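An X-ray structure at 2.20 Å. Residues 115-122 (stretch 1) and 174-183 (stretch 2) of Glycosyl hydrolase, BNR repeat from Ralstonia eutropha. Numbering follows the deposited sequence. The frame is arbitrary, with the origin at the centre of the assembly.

Stretch 1 115-122: DHVFWLTP
Stretch 2, residues 174-183: PDGPKMHSIL

Two nearly parallel strands meet here chiefly through aromatic side chains of one packed on the backbone and aliphatic groups of the other, with a single direct hydrogen bond between them. Strand 116-122 and strand 178-183 run in the same direction, their axes 10° apart and 6.2 Å at closest approach; Trp 119 CA lies 5.6 Å from His 180 CA, and Thr 121 CA 6.1 Å from Ile 182 CA. The two stretches bury 476 Å² between them, both sides summed.

Phe 118, Trp 119 and Thr 121 all direct CA-to-CB toward the partner, whereas Val 117, Leu 120 and Pro 122 point away. The backbone of Phe 118 (phi/psi -96/-40) departs from extended values, and here two successive residues, Phe 118 and Trp 119, both point toward the partner. Ser 181 (45/51) breaks the extended course of the second strand in a different way, with left-handed angles.

Phe 118 (t, chi2 76°) receives Lys 178 over one face: Lys 178 CD sits 3.5 Å from the ring centroid, 12° off the normal, a CH-pi contact reached by a p, t, p, t side chain. His 180 CB approaches the ring edge, 3.8 Å from Phe 118 CE2.

Trp 119 (t, chi2 -77°) lays one indole face against the backbone from His 180 to Ile 182, with Trp 119 CD2 3.4 Å from Ser 181 N and Trp 119 NE1 3.6 Å from Ile 182 N. Trp 119 NE1 makes a weak hydrogen bond to Thr 121 OG1 (3.0 Å, N-H...O angle 126°).

Thr 121 (m) donates from OG1 to Ile 182 O at 2.6 Å. Water 1 reinforces this corner, accepting from Trp 119 NE1 at 3.3 Å and donating to Ile 182 O at 2.8 Å.

At the start of the first strand, His 116 (p, chi2 -90°) donates from ND1 to Asp 115 OD2 in the preceding loop at 2.7 Å, while His 116 CE1, at the ring edge, lies 4.3 Å from Asp 175 O.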

# COMPACT_ATOMS: atom_id res chain seq x y z
N ASP A 115 -11.14 -11.53 8.86
CA ASP A 115 -10.72 -10.88 10.08
C ASP A 115 -10.81 -9.37 9.89
O ASP A 115 -11.38 -8.68 10.72
CB ASP A 115 -9.30 -11.25 10.50
CG ASP A 115 -8.94 -10.65 11.84
OD1 ASP A 115 -9.42 -11.15 12.88
OD2 ASP A 115 -8.19 -9.67 11.86
N HIS A 116 -10.22 -8.87 8.80
CA HIS A 116 -10.33 -7.45 8.46
C HIS A 116 -10.09 -7.19 6.99
O HIS A 116 -9.44 -7.97 6.30
CB HIS A 116 -9.39 -6.59 9.35
CG HIS A 116 -7.93 -6.93 9.23
ND1 HIS A 116 -7.32 -7.86 10.02
CD2 HIS A 116 -6.97 -6.41 8.44
CE1 HIS A 116 -6.04 -7.93 9.71
NE2 HIS A 116 -5.80 -7.06 8.74
N VAL A 117 -10.67 -6.09 6.49
CA VAL A 117 -10.43 -5.61 5.15
C VAL A 117 -9.14 -4.84 5.31
O VAL A 117 -9.07 -3.89 6.09
CB VAL A 117 -11.54 -4.71 4.63
CG1 VAL A 117 -11.21 -4.20 3.20
CG2 VAL A 117 -12.87 -5.46 4.66
N PHE A 118 -8.11 -5.25 4.59
CA PHE A 118 -6.79 -4.64 4.72
C PHE A 118 -6.48 -3.55 3.69
O PHE A 118 -5.88 -2.53 4.03
CB PHE A 118 -5.73 -5.74 4.62
CG PHE A 118 -4.35 -5.24 4.81
CD1 PHE A 118 -3.90 -4.93 6.08
CD2 PHE A 118 -3.49 -5.08 3.74
CE1 PHE A 118 -2.61 -4.45 6.28
CE2 PHE A 118 -2.20 -4.59 3.94
CZ PHE A 118 -1.77 -4.27 5.19
N TRP A 119 -6.89 -3.77 2.44
CA TRP A 119 -6.54 -2.90 1.32
C TRP A 119 -7.71 -2.62 0.42
O TRP A 119 -8.45 -3.52 0.12
CB TRP A 119 -5.52 -3.66 0.49
CG TRP A 119 -4.85 -2.87 -0.56
CD1 TRP A 119 -5.35 -2.49 -1.78
CD2 TRP A 119 -3.50 -2.42 -0.52
NE1 TRP A 119 -4.39 -1.78 -2.47
CE2 TRP A 119 -3.24 -1.75 -1.73
CE3 TRP A 119 -2.49 -2.52 0.43
CZ2 TRP A 119 -2.02 -1.17 -2.00
CZ3 TRP A 119 -1.27 -1.98 0.14
CH2 TRP A 119 -1.04 -1.30 -1.07
N LEU A 120 -7.81 -1.39 -0.08
CA LEU A 120 -8.87 -0.92 -0.96
C LEU A 120 -8.23 -0.31 -2.21
O LEU A 120 -7.32 0.52 -2.09
CB LEU A 120 -9.73 0.13 -0.26
CG LEU A 120 -10.63 -0.28 0.91
CD1 LEU A 120 -11.10 0.97 1.65
CD2 LEU A 120 -11.80 -1.14 0.42
N THR A 121 -8.72 -0.70 -3.38
CA THR A 121 -8.22 -0.19 -4.68
C THR A 121 -9.40 0.26 -5.53
O THR A 121 -10.33 -0.51 -5.72
CB THR A 121 -7.48 -1.29 -5.45
OG1 THR A 121 -6.31 -1.64 -4.72
CG2 THR A 121 -7.04 -0.81 -6.79
N PRO A 122 -9.36 1.51 -6.04
CA PRO A 122 -10.43 1.91 -6.90
C PRO A 122 -10.17 1.34 -8.30
O PRO A 122 -9.02 1.22 -8.75
CB PRO A 122 -10.36 3.45 -6.88
CG PRO A 122 -9.03 3.78 -6.38
CD PRO A 122 -8.35 2.57 -5.91
N PRO A 174 1.88 -12.73 14.03
CA PRO A 174 1.66 -11.41 13.44
C PRO A 174 0.16 -10.97 13.58
O PRO A 174 -0.54 -11.48 14.47
CB PRO A 174 2.11 -11.61 11.98
CG PRO A 174 1.83 -13.08 11.68
CD PRO A 174 1.90 -13.81 13.02
N ASP A 175 -0.29 -9.98 12.78
CA ASP A 175 -1.72 -9.61 12.69
C ASP A 175 -2.54 -10.66 11.90
O ASP A 175 -3.77 -10.70 12.00
CB ASP A 175 -1.93 -8.23 12.04
CG ASP A 175 -1.61 -7.05 12.98
OD1 ASP A 175 -1.23 -7.25 14.16
OD2 ASP A 175 -1.76 -5.88 12.51
N GLY A 176 -1.83 -11.47 11.08
CA GLY A 176 -2.41 -12.52 10.25
C GLY A 176 -1.96 -12.29 8.82
O GLY A 176 -1.50 -11.21 8.50
N PRO A 177 -2.10 -13.30 7.95
CA PRO A 177 -1.70 -13.16 6.57
C PRO A 177 -2.73 -12.30 5.82
O PRO A 177 -3.89 -12.26 6.21
CB PRO A 177 -1.68 -14.59 6.07
CG PRO A 177 -2.77 -15.24 6.81
CD PRO A 177 -2.72 -14.62 8.19
N LYS A 178 -2.32 -11.64 4.76
CA LYS A 178 -3.21 -10.68 4.11
C LYS A 178 -2.96 -10.52 2.63
O LYS A 178 -1.88 -10.82 2.12
CB LYS A 178 -3.01 -9.30 4.77
CG LYS A 178 -1.61 -8.74 4.53
CD LYS A 178 -1.22 -7.68 5.52
CE LYS A 178 -0.89 -8.20 6.87
NZ LYS A 178 0.04 -7.24 7.54
N MSE A 179 -3.99 -9.98 1.98
CA MSE A 179 -4.02 -9.68 0.57
C MSE A 179 -3.78 -8.18 0.49
O MSE A 179 -4.42 -7.39 1.20
CB MSE A 179 -5.40 -10.06 0.04
CG MSE A 179 -5.84 -9.51 -1.31
SE MSE A 179 -5.51 -10.56 -2.83
CE MSE A 179 -6.43 -12.20 -2.42
N HIS A 180 -2.88 -7.76 -0.39
CA HIS A 180 -2.57 -6.35 -0.51
C HIS A 180 -2.18 -6.06 -1.95
O HIS A 180 -2.33 -6.92 -2.81
CB HIS A 180 -1.45 -6.00 0.49
CG HIS A 180 -0.19 -6.78 0.32
ND1 HIS A 180 0.72 -6.51 -0.68
CD2 HIS A 180 0.33 -7.80 1.04
CE1 HIS A 180 1.73 -7.36 -0.59
NE2 HIS A 180 1.53 -8.14 0.46
N SER A 181 -1.73 -4.83 -2.20
CA SER A 181 -1.21 -4.41 -3.48
C SER A 181 -2.07 -4.83 -4.68
O SER A 181 -1.55 -5.42 -5.64
CB SER A 181 0.22 -4.93 -3.62
OG SER A 181 1.00 -4.50 -2.53
N ILE A 182 -3.37 -4.54 -4.59
CA ILE A 182 -4.31 -4.82 -5.65
C ILE A 182 -4.17 -3.66 -6.64
O ILE A 182 -4.41 -2.48 -6.33
CB ILE A 182 -5.76 -4.99 -5.14
CG1 ILE A 182 -5.84 -6.15 -4.15
CG2 ILE A 182 -6.72 -5.27 -6.31
CD1 ILE A 182 -7.15 -6.18 -3.34
N LEU A 183 -3.77 -4.03 -7.85
CA LEU A 183 -3.45 -3.10 -8.91
C LEU A 183 -4.34 -3.38 -10.12
O LEU A 183 -4.38 -4.51 -10.58
CB LEU A 183 -1.99 -3.32 -9.28
CG LEU A 183 -0.80 -2.79 -8.45
CD1 LEU A 183 -1.07 -2.58 -6.99
CD2 LEU A 183 0.46 -3.66 -8.74
O HOH W 1 -3.30 -0.20 -5.14